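Long-range contacts in cupin 2, conserved barrel domain protein (Novosphingobium aromaticivorans DSM 12444, PDB 3ES1), which is of unknown function but folds as a cupin-type beta barrel and is found as an assembly of two identical subunits: residues 83-88 with 144-149; 103-108 with 120-125; 109-114 with 138-143. All coordinates share one frame; numbering follows the deposited sequence. Where two conformers were deposited one is given.

Interaction 1. Residues 83-88 with 144-149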
loop_
_atom_site.group_PDB
_atom_site.type_symbol
_atom_site.label_atom_id
_atom_site.label_comp_id
_atom_site.label_asym_id
_atom_site.label_seq_id
_atom_site.Cartn_x
_atom_site.Cartn_y
_atom_site.Cartn_z
ATOM N N VAL A 83 -1.436 0.241 -9.626
ATOM C CA VAL A 83 -0.941 1.566 -9.908
ATOM C C VAL A 83 -1.845 2.255 -10.955
ATOM O O VAL A 83 -2.141 1.700 -12.030
ATOM C CB VAL A 83 0.542 1.523 -10.381
ATOM C CG1 VAL A 83 1.019 2.923 -10.770
ATOM C CG2 VAL A 83 1.458 0.868 -9.355
ATOM N N VAL A 84 -2.301 3.441 -10.600
ATOM C CA VAL A 84 -3.205 4.258 -11.480
ATOM C C VAL A 84 -2.561 5.602 -11.775
ATOM O O VAL A 84 -2.187 6.360 -10.868
ATOM C CB VAL A 84 -4.652 4.449 -10.901
ATOM C CG1 VAL A 84 -5.545 5.253 -11.856
ATOM C CG2 VAL A 84 -5.303 3.085 -10.650
ATOM N N ASP A 85 -2.410 5.868 -13.068
ATOM C CA ASP A 85 -1.890 7.167 -13.545
ATOM C C ASP A 85 -3.043 7.957 -14.083
ATOM O O ASP A 85 -3.588 7.649 -15.146
ATOM C CB ASP A 85 -0.864 6.999 -14.653
ATOM C CG ASP A 85 0.372 6.214 -14.222
ATOM O OD1 ASP A 85 0.588 5.971 -13.012
ATOM O OD2 ASP A 85 1.173 5.878 -15.118
HETATM N N MSE A 86 -3.406 8.981 -13.320
HETATM C CA MSE A 86 -4.482 9.911 -13.681
HETATM C C MSE A 86 -3.888 10.934 -14.638
HETATM O O MSE A 86 -2.874 11.575 -14.342
HETATM C CB MSE A 86 -5.067 10.625 -12.451
HETATM C CG MSE A 86 -5.804 9.744 -11.414
HETATM SE SE MSE A 86 -7.222 8.643 -12.147
HETATM C CE MSE A 86 -8.677 9.874 -12.393
ATOM N N LEU A 87 -4.510 11.058 -15.802
ATOM C CA LEU A 87 -3.993 11.959 -16.854
ATOM C C LEU A 87 -4.422 13.408 -16.634
ATOM O O LEU A 87 -5.430 13.666 -15.968
ATOM C CB LEU A 87 -4.380 11.460 -18.262
ATOM C CG LEU A 87 -3.483 10.390 -18.949
ATOM C CD1 LEU A 87 -3.077 9.277 -18.100
ATOM C CD2 LEU A 87 -4.111 9.825 -20.169
ATOM N N PRO A 88 -3.628 14.369 -17.150
ATOM C CA PRO A 88 -3.945 15.780 -16.857
ATOM C C PRO A 88 -5.317 16.182 -17.382
ATOM O O PRO A 88 -5.678 15.827 -18.486
ATOM C CB PRO A 88 -2.830 16.564 -17.572
ATOM C CG PRO A 88 -2.002 15.634 -18.231
ATOM C CD PRO A 88 -2.346 14.229 -17.842
ATOM N N PRO A 144 0.835 14.160 -15.488
ATOM C CA PRO A 144 0.170 12.987 -14.912
ATOM C C PRO A 144 0.468 12.846 -13.400
ATOM O O PRO A 144 1.432 13.378 -12.887
ATOM C CB PRO A 144 0.749 11.790 -15.720
ATOM C CG PRO A 144 2.101 12.304 -16.261
ATOM C CD PRO A 144 1.816 13.784 -16.525
ATOM N N CYS A 145 -0.447 12.190 -12.722
ATOM C CA CYS A 145 -0.300 11.852 -11.323
ATOM C C CYS A 145 -0.401 10.340 -11.135
ATOM O O CYS A 145 -1.388 9.714 -11.550
ATOM C CB CYS A 145 -1.431 12.515 -10.520
ATOM S SG CYS A 145 -1.382 12.106 -8.772
ATOM N N ARG A 146 0.627 9.770 -10.539
ATOM C CA ARG A 146 0.685 8.328 -10.255
ATOM C C ARG A 146 0.360 8.059 -8.804
ATOM O O ARG A 146 0.953 8.625 -7.895
ATOM C CB ARG A 146 2.051 7.740 -10.584
ATOM C CG ARG A 146 2.158 6.259 -10.211
ATOM C CD ARG A 146 3.383 5.582 -10.817
ATOM N NE ARG A 146 3.185 5.408 -12.249
ATOM C CZ ARG A 146 4.101 4.960 -13.111
ATOM N NH1 ARG A 146 5.333 4.604 -12.729
ATOM N NH2 ARG A 146 3.770 4.881 -14.382
ATOM N N ILE A 147 -0.600 7.162 -8.610
ATOM C CA ILE A 147 -1.010 6.745 -7.276
ATOM C C ILE A 147 -0.986 5.220 -7.167
ATOM O O ILE A 147 -1.432 4.515 -8.045
ATOM C CB ILE A 147 -2.458 7.272 -6.896
ATOM C CG1 ILE A 147 -2.586 8.789 -7.116
ATOM C CG2 ILE A 147 -2.778 6.938 -5.421
ATOM C CD1 ILE A 147 -4.033 9.346 -7.058
ATOM N N ALA A 148 -0.386 4.743 -6.088
ATOM C CA ALA A 148 -0.449 3.309 -5.733
ATOM C C ALA A 148 -1.618 3.125 -4.791
ATOM O O ALA A 148 -1.706 3.798 -3.727
ATOM C CB ALA A 148 0.872 2.858 -5.026
ATOM N N PHE A 149 -2.496 2.204 -5.164
ATOM C CA PHE A 149 -3.676 1.894 -4.380
ATOM C C PHE A 149 -3.666 0.460 -3.884
ATOM O O PHE A 149 -3.511 -0.499 -4.652
ATOM C CB PHE A 149 -4.960 2.066 -5.203
ATOM C CG PHE A 149 -5.330 3.476 -5.487
ATOM C CD1 PHE A 149 -5.775 4.308 -4.479
ATOM C CD2 PHE A 149 -5.261 3.968 -6.768
ATOM C CE1 PHE A 149 -6.131 5.632 -4.752
ATOM C CE2 PHE A 149 -5.646 5.299 -7.054
ATOM C CZ PHE A 149 -6.070 6.123 -6.058
#

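Interaction 2. Residues 103-108 with 120-125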
loop_
_atom_site.group_PDB
_atom_site.type_symbol
_atom_site.label_atom_id
_atom_site.label_comp_id
_atom_site.label_asym_id
_atom_site.label_seq_id
_atom_site.Cartn_x
_atom_site.Cartn_y
_atom_site.Cartn_z
ATOM N N GLY A 103 -4.094 4.810 -0.331
ATOM C CA GLY A 103 -3.572 5.391 -1.569
ATOM C C GLY A 103 -2.336 6.205 -1.289
ATOM O O GLY A 103 -2.327 7.027 -0.379
ATOM N N ILE A 104 -1.301 5.994 -2.108
ATOM C CA ILE A 104 -0.035 6.725 -1.953
ATOM C C ILE A 104 0.313 7.459 -3.215
ATOM O O ILE A 104 0.472 6.857 -4.300
ATOM C CB ILE A 104 1.156 5.799 -1.485
ATOM C CG1 ILE A 104 0.748 4.973 -0.230
ATOM C CG2 ILE A 104 2.375 6.631 -1.093
ATOM C CD1 ILE A 104 0.210 3.578 -0.548
ATOM N N VAL A 105 0.442 8.764 -3.080
ATOM C CA VAL A 105 0.736 9.601 -4.258
ATOM C C VAL A 105 2.239 9.512 -4.580
ATOM O O VAL A 105 3.083 10.052 -3.835
ATOM C CB VAL A 105 0.234 11.073 -4.107
ATOM C CG1 VAL A 105 0.388 11.831 -5.422
ATOM C CG2 VAL A 105 -1.228 11.148 -3.622
ATOM N N LEU A 106 2.580 8.896 -5.720
ATOM C CA LEU A 106 3.988 8.626 -6.004
ATOM C C LEU A 106 4.639 9.781 -6.740
ATOM O O LEU A 106 5.840 10.096 -6.593
ATOM C CB LEU A 106 4.161 7.315 -6.815
ATOM C CG LEU A 106 3.562 6.000 -6.209
ATOM C CD1 LEU A 106 4.042 4.795 -6.993
ATOM C CD2 LEU A 106 3.866 5.844 -4.741
ATOM N N GLU A 107 3.825 10.378 -7.576
ATOM C CA GLU A 107 4.253 11.433 -8.517
ATOM C C GLU A 107 3.081 12.345 -8.841
ATOM O O GLU A 107 1.989 11.889 -9.129
ATOM C CB GLU A 107 4.772 10.808 -9.813
ATOM C CG GLU A 107 4.863 11.738 -10.976
ATOM C CD GLU A 107 5.990 12.773 -10.900
ATOM O OE1 GLU A 107 6.946 12.595 -10.097
ATOM O OE2 GLU A 107 5.906 13.771 -11.672
ATOM N N GLY A 108 3.331 13.648 -8.803
ATOM C CA GLY A 108 2.308 14.627 -9.063
ATOM C C GLY A 108 1.409 14.846 -7.861
ATOM O O GLY A 108 1.738 14.498 -6.745
ATOM N N ARG A 120 -10.370 18.095 -1.695
ATOM C CA ARG A 120 -9.017 18.563 -1.285
ATOM C C ARG A 120 -7.946 17.905 -2.102
ATOM O O ARG A 120 -8.161 16.868 -2.703
ATOM C CB ARG A 120 -8.640 18.159 0.143
ATOM C CG ARG A 120 -9.319 18.908 1.105
ATOM C CD ARG A 120 -8.977 18.450 2.466
ATOM N NE ARG A 120 -10.079 18.889 3.284
ATOM C CZ ARG A 120 -10.131 18.810 4.591
ATOM N NH1 ARG A 120 -9.151 18.262 5.312
ATOM N NH2 ARG A 120 -11.220 19.239 5.141
ATOM N N THR A 121 -6.786 18.545 -2.055
ATOM C CA THR A 121 -5.630 18.104 -2.799
ATOM C C THR A 121 -4.720 17.249 -1.929
ATOM O O THR A 121 -4.441 17.577 -0.776
ATOM C CB THR A 121 -4.874 19.282 -3.405
ATOM O OG1 THR A 121 -5.649 19.831 -4.500
ATOM C CG2 THR A 121 -3.511 18.848 -3.907
ATOM N N VAL A 122 -4.299 16.118 -2.490
ATOM C CA VAL A 122 -3.288 15.279 -1.869
ATOM C C VAL A 122 -2.024 15.407 -2.688
ATOM O O VAL A 122 -1.966 15.074 -3.867
ATOM C CB VAL A 122 -3.670 13.806 -1.767
ATOM C CG1 VAL A 122 -2.644 13.057 -0.914
ATOM C CG2 VAL A 122 -5.072 13.657 -1.161
ATOM N N ARG A 123 -1.027 15.953 -2.024
ATOM C CA ARG A 123 0.222 16.262 -2.655
ATOM C C ARG A 123 1.108 15.026 -2.778
ATOM O O ARG A 123 0.835 13.957 -2.223
ATOM C CB ARG A 123 0.942 17.377 -1.862
ATOM C CG ARG A 123 0.201 18.682 -1.800
ATOM C CD ARG A 123 0.967 19.698 -0.905
ATOM N NE ARG A 123 1.076 19.222 0.464
ATOM C CZ ARG A 123 0.134 19.415 1.391
ATOM N NH1 ARG A 123 -0.979 20.066 1.094
ATOM N NH2 ARG A 123 0.271 18.914 2.599
ATOM N N GLN A 124 2.142 15.189 -3.572
ATOM C CA GLN A 124 3.103 14.112 -3.793
ATOM C C GLN A 124 3.647 13.630 -2.458
ATOM O O GLN A 124 3.941 14.424 -1.562
ATOM C CB GLN A 124 4.210 14.555 -4.747
ATOM C CG GLN A 124 5.128 13.440 -5.181
ATOM C CD GLN A 124 6.119 13.869 -6.244
ATOM O OE1 GLN A 124 5.772 14.498 -7.279
ATOM N NE2 GLN A 124 7.388 13.566 -5.981
ATOM N N GLY A 125 3.713 12.309 -2.294
ATOM C CA GLY A 125 4.137 11.684 -1.054
ATOM C C GLY A 125 3.061 11.519 -0.017
ATOM O O GLY A 125 3.273 10.897 1.024
HETATM O O HOH W 1 8.627 14.404 -8.974
#

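Interaction 3. Residues 109-114 with 138-143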
loop_
_atom_site.group_PDB
_atom_site.type_symbol
_atom_site.label_atom_id
_atom_site.label_comp_id
_atom_site.label_asym_id
_atom_site.label_seq_id
_atom_site.Cartn_x
_atom_site.Cartn_y
_atom_site.Cartn_z
ATOM N N GLU A 109 0.282 15.480 -8.132
ATOM C CA GLU A 109 -0.757 15.656 -7.148
ATOM C C GLU A 109 -2.129 15.492 -7.736
ATOM O O GLU A 109 -2.355 15.594 -8.948
ATOM C CB GLU A 109 -0.640 16.974 -6.413
ATOM C CG GLU A 109 -0.707 18.211 -7.248
ATOM C CD GLU A 109 -0.356 19.442 -6.418
ATOM O OE1 GLU A 109 0.661 19.426 -5.692
ATOM O OE2 GLU A 109 -1.107 20.407 -6.458
ATOM N N ILE A 110 -3.030 15.236 -6.812
ATOM C CA ILE A 110 -4.397 14.790 -7.102
ATOM C C ILE A 110 -5.461 15.475 -6.222
ATOM O O ILE A 110 -5.246 15.770 -5.045
ATOM C CB ILE A 110 -4.535 13.247 -6.941
ATOM C CG1 ILE A 110 -5.692 12.734 -7.804
ATOM C CG2 ILE A 110 -4.783 12.868 -5.479
ATOM C CD1 ILE A 110 -5.425 12.800 -9.358
ATOM N N GLU A 111 -6.606 15.729 -6.846
ATOM C CA GLU A 111 -7.796 16.243 -6.161
ATOM C C GLU A 111 -8.726 15.084 -5.823
ATOM O O GLU A 111 -9.215 14.373 -6.696
ATOM C CB GLU A 111 -8.542 17.214 -7.072
ATOM C CG GLU A 111 -9.800 17.826 -6.420
ATOM C CD GLU A 111 -10.184 19.091 -7.096
ATOM O OE1 GLU A 111 -10.909 19.009 -8.115
ATOM O OE2 GLU A 111 -9.719 20.150 -6.624
ATOM N N LEU A 112 -8.959 14.907 -4.541
ATOM C CA LEU A 112 -9.934 13.927 -4.073
ATOM C C LEU A 112 -11.229 14.630 -3.782
ATOM O O LEU A 112 -11.294 15.497 -2.905
ATOM C CB LEU A 112 -9.429 13.230 -2.826
ATOM C CG LEU A 112 -10.341 12.305 -2.026
ATOM C CD1 LEU A 112 -10.888 11.160 -2.909
ATOM C CD2 LEU A 112 -9.620 11.743 -0.868
ATOM N N GLU A 113 -12.269 14.187 -4.473
ATOM C CA GLU A 113 -13.629 14.700 -4.259
ATOM C C GLU A 113 -14.530 13.617 -3.677
ATOM O O GLU A 113 -14.596 12.490 -4.201
ATOM C CB GLU A 113 -14.231 15.232 -5.559
ATOM C CG GLU A 113 -15.612 15.836 -5.360
ATOM C CD GLU A 113 -16.197 16.494 -6.600
ATOM O OE1 GLU A 113 -15.414 16.988 -7.461
ATOM O OE2 GLU A 113 -17.463 16.552 -6.675
ATOM N N LEU A 114 -15.233 14.003 -2.611
ATOM C CA LEU A 114 -16.167 13.126 -1.905
ATOM C C LEU A 114 -17.593 13.569 -2.189
ATOM O O LEU A 114 -17.881 13.977 -3.294
ATOM C CB LEU A 114 -15.875 13.110 -0.418
ATOM C CG LEU A 114 -14.425 12.744 -0.038
ATOM C CD1 LEU A 114 -14.273 12.704 1.455
ATOM C CD2 LEU A 114 -13.992 11.415 -0.571
ATOM N N ARG A 138 -9.491 13.478 -9.402
ATOM C CA ARG A 138 -9.382 14.493 -10.470
ATOM C C ARG A 138 -8.005 15.099 -10.521
ATOM O O ARG A 138 -7.479 15.545 -9.522
ATOM C CB ARG A 138 -10.438 15.610 -10.301
ATOM C CG ARG A 138 -10.431 16.656 -11.442
ATOM C CD ARG A 138 -11.468 17.740 -11.219
ATOM N NE ARG A 138 -12.822 17.194 -11.268
ATOM C CZ ARG A 138 -13.623 17.081 -10.223
ATOM N NH1 ARG A 138 -13.232 17.493 -9.033
ATOM N NH2 ARG A 138 -14.831 16.583 -10.394
ATOM N N ASN A 139 -7.406 15.049 -11.710
ATOM C CA ASN A 139 -6.116 15.689 -11.976
ATOM C C ASN A 139 -6.367 17.022 -12.623
ATOM O O ASN A 139 -6.779 17.088 -13.776
ATOM C CB ASN A 139 -5.259 14.825 -12.895
ATOM C CG ASN A 139 -3.836 15.317 -13.032
ATOM O OD1 ASN A 139 -3.511 16.465 -12.749
ATOM N ND2 ASN A 139 -2.966 14.426 -13.466
ATOM N N THR A 140 -6.154 18.081 -11.844
ATOM C CA THR A 140 -6.442 19.433 -12.294
ATOM C C THR A 140 -5.118 20.105 -12.687
ATOM O O THR A 140 -5.059 21.306 -12.930
ATOM C CB THR A 140 -7.121 20.235 -11.178
ATOM O OG1 THR A 140 -6.183 20.377 -10.122
ATOM C CG2 THR A 140 -8.358 19.519 -10.665
ATOM N N THR A 141 -4.062 19.311 -12.724
ATOM C CA THR A 141 -2.733 19.768 -13.157
ATOM C C THR A 141 -2.441 19.453 -14.635
ATOM O O THR A 141 -3.245 18.840 -15.322
ATOM C CB THR A 141 -1.550 19.166 -12.315
ATOM O OG1 THR A 141 -1.219 17.844 -12.778
ATOM C CG2 THR A 141 -1.881 19.107 -10.795
ATOM N N ASP A 142 -1.261 19.890 -15.085
ATOM C CA ASP A 142 -0.774 19.689 -16.484
ATOM C C ASP A 142 0.193 18.533 -16.628
ATOM O O ASP A 142 0.731 18.276 -17.690
ATOM C CB ASP A 142 -0.127 20.973 -16.994
ATOM C CG ASP A 142 -1.177 22.096 -17.146
ATOM O OD1 ASP A 142 -2.342 21.747 -17.495
ATOM O OD2 ASP A 142 -0.861 23.289 -16.867
ATOM N N LYS A 143 0.342 17.771 -15.567
ATOM C CA LYS A 143 1.208 16.614 -15.588
ATOM C C LYS A 143 0.448 15.402 -15.062
ATOM O O LYS A 143 -0.455 15.580 -14.244
ATOM C CB LYS A 143 2.404 16.842 -14.666
ATOM C CG LYS A 143 3.331 17.992 -15.022
ATOM C CD LYS A 143 4.423 18.199 -13.971
HETATM O O HOH W 2 -4.560 17.433 -9.423
HETATM O O HOH W 3 0.295 16.000 -11.254
HETATM O O HOH W 4 -7.150 20.918 -7.448
#

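Interaction 1. Residues 83-88 with 144-149
Asp85 and Arg146 lie side by side on one face of the large antiparallel sheet of this cupin fold, pointing the same way with carboxylate and guanidinium nearly coplanar. They belong to a non-hydrogen-bonded pair of neighbouring strands, where the backbones come close enough for two polar side chains to run alongside each other. The arginine grips side-on: NE meets Asp85 OD1 at 2.8 Å, and NH2 meets Asp85 OD2 on its syn lone pair at 2.9 Å. Its chain stays extended until chi3 (-72°), a bend that turns NE toward the aspartate. Both residues are buried, and both have further partners: Asp85 OD2 also bonds Ser9 OG and Thr37 OG1, and Arg146 NH1 bonds Pro12 O.

The aliphatic part of the arginine is useful too. Val83 CG1 packs 3.6 Å from Arg146 CD, so a methyl group covers the arm beside the salt bridge. Val83 also packs on Ile127 of the second subunit.

The opposite face of the strands carries Val84, Met86 (selenomethionine), Cys145, Ile147 and Phe149. Val84 CG2 comes to the edge of the Phe149 ring, 4.0 Å from CD2, whereas Ile147 CG2 sits 3.4 Å above one ring face, offset toward the rim. Branched valine and isoleucine suit the extended backbone here and fill space round the flat ring. Val84 and Ile147, a hydrogen-bonded pair, exchange two backbone bonds, of which Val84 N to Ile147 O measures 2.9 Å and is almost straight at 177°.

Interaction 2. Residues 103-108 with 120-125
Val105 and Val122 bring the apolar part of this contact together, between the strand 99-107 of the large cupin sheet and the segment that leaves the small three-stranded sheet. Val105 CG2 and Val122 CG1 touch at 3.6 Å. The CB of Val105 also lies against the backbone, 3.5 Å from Arg123 O. Short branched residues suit this buried spot, where the chain passes from one sheet to the other.

Backbone bonding across the segments is sparse. Gly125 N donates to Val105 O at 2.8 Å. Gly125 and Gly108 both have positive phi, near 80°, a conformation that residues with a CB adopt less readily, and in each the missing side chain would have pointed away from the partner segment. Just before Gly108, Leu106 and Glu107 both face Arg146 in a classic beta bulge.

A side chain supplies the second bond, near Gly108. Gln124 has CG anti to its backbone N (chi1 -172°) and stays extended beyond it, running past Leu106 O, which is 3.7 Å from Gln124 CG. At its end Gln124 OE1 accepts from Gly108 N at 3.0 Å, the donor standing 37° out of the amide plane. A water joins the polar tips: it donates to Glu107 OE1 at 2.7 Å and accepts a weak bond from Gln124 NE2.

The second subunit covers part of this region, with Gln15 of that subunit bonding Arg123 N and Thr121 O. Being neutral, the glutamine at 124 probably tolerates its OE1 lying 3.6 Å from Glu107 OE1 better than a second carboxylate would. Across these segments the contact thus combines one close valine pair, packing on backbone and single polar bonds, with no paired charges.

Interaction 3. Residues 109-114 with 138-143
Arg138 sets CG anti to its backbone N (chi1 -176°) and then bends at chi3 (-65°), bringing NE round beside the strand that carries Glu111 and Glu113. Both glutamates also hold CG anti to N and, two residues apart on strand 110-113, reach the same guanidinium. The result is a salt-bridge network on the small antiparallel sheet of the cupin fold. NH1 of Arg138 donates twice, to Glu111 OE1 at 2.9 Å on its anti side and to Glu113 OE1 at 2.7 Å. NH2 adds a bond to the same Glu113 OE1 at 3.0 Å, so that this oxygen is gripped end-on by two nitrogens. Both acceptors lie close to the guanidinium plane, although the Glu111 carboxylate is turned 75° from it. Arg138 NE has a further salt bridge to Glu91, and arginine suits a site where several carboxylates converge. An alanine in its place would probably leave the two carboxylates without the guanidinium that bridges them, and so with their mutual repulsion less well offset.

The backbones of Glu111 and Arg138 exchange two bonds as a hydrogen-bonded pair. Ile110 turns its CD1 to within 3.4 Å of Arg138 O. Farther along, water links the segments, one molecule donating to Glu111 OE2 and lying 2.9 Å from Thr140 OG1.

The chain beyond is shaped by its own side chains. Asn139 forms an Asx turn and Thr141 an ST turn, while Asn139 ND2 donates to Lys143 O. Asn139 OD1 takes two donors, the backbone N of Thr141 at 2.9 Å and Thr141 OG1, whose bond of 2.7 Å lies in the amide plane on a lone pair.

How the interactions relate
Interaction 1 is the buried contact of the three, a regular strand pairing in the large sheet; interactions 2 and 3 lie farther out and are partly buried. Strand 145-153 of interaction 1 is neighbour to strand 99-107 of interaction 2, and Arg146 O probably accepts from Leu106 N. Interactions 2 and 3 share the small sheet, where Val122 N meets Ile110 O. Asn139 ND2 of interaction 3 reaches back to Met86 O of interaction 1. Chemistry follows position: interaction 1 encloses its salt bridge among buried residues, interaction 3 spreads charge over a more exposed, watered edge, and interaction 2 relies on a neutral amide, glycines and valines where the sheets meet.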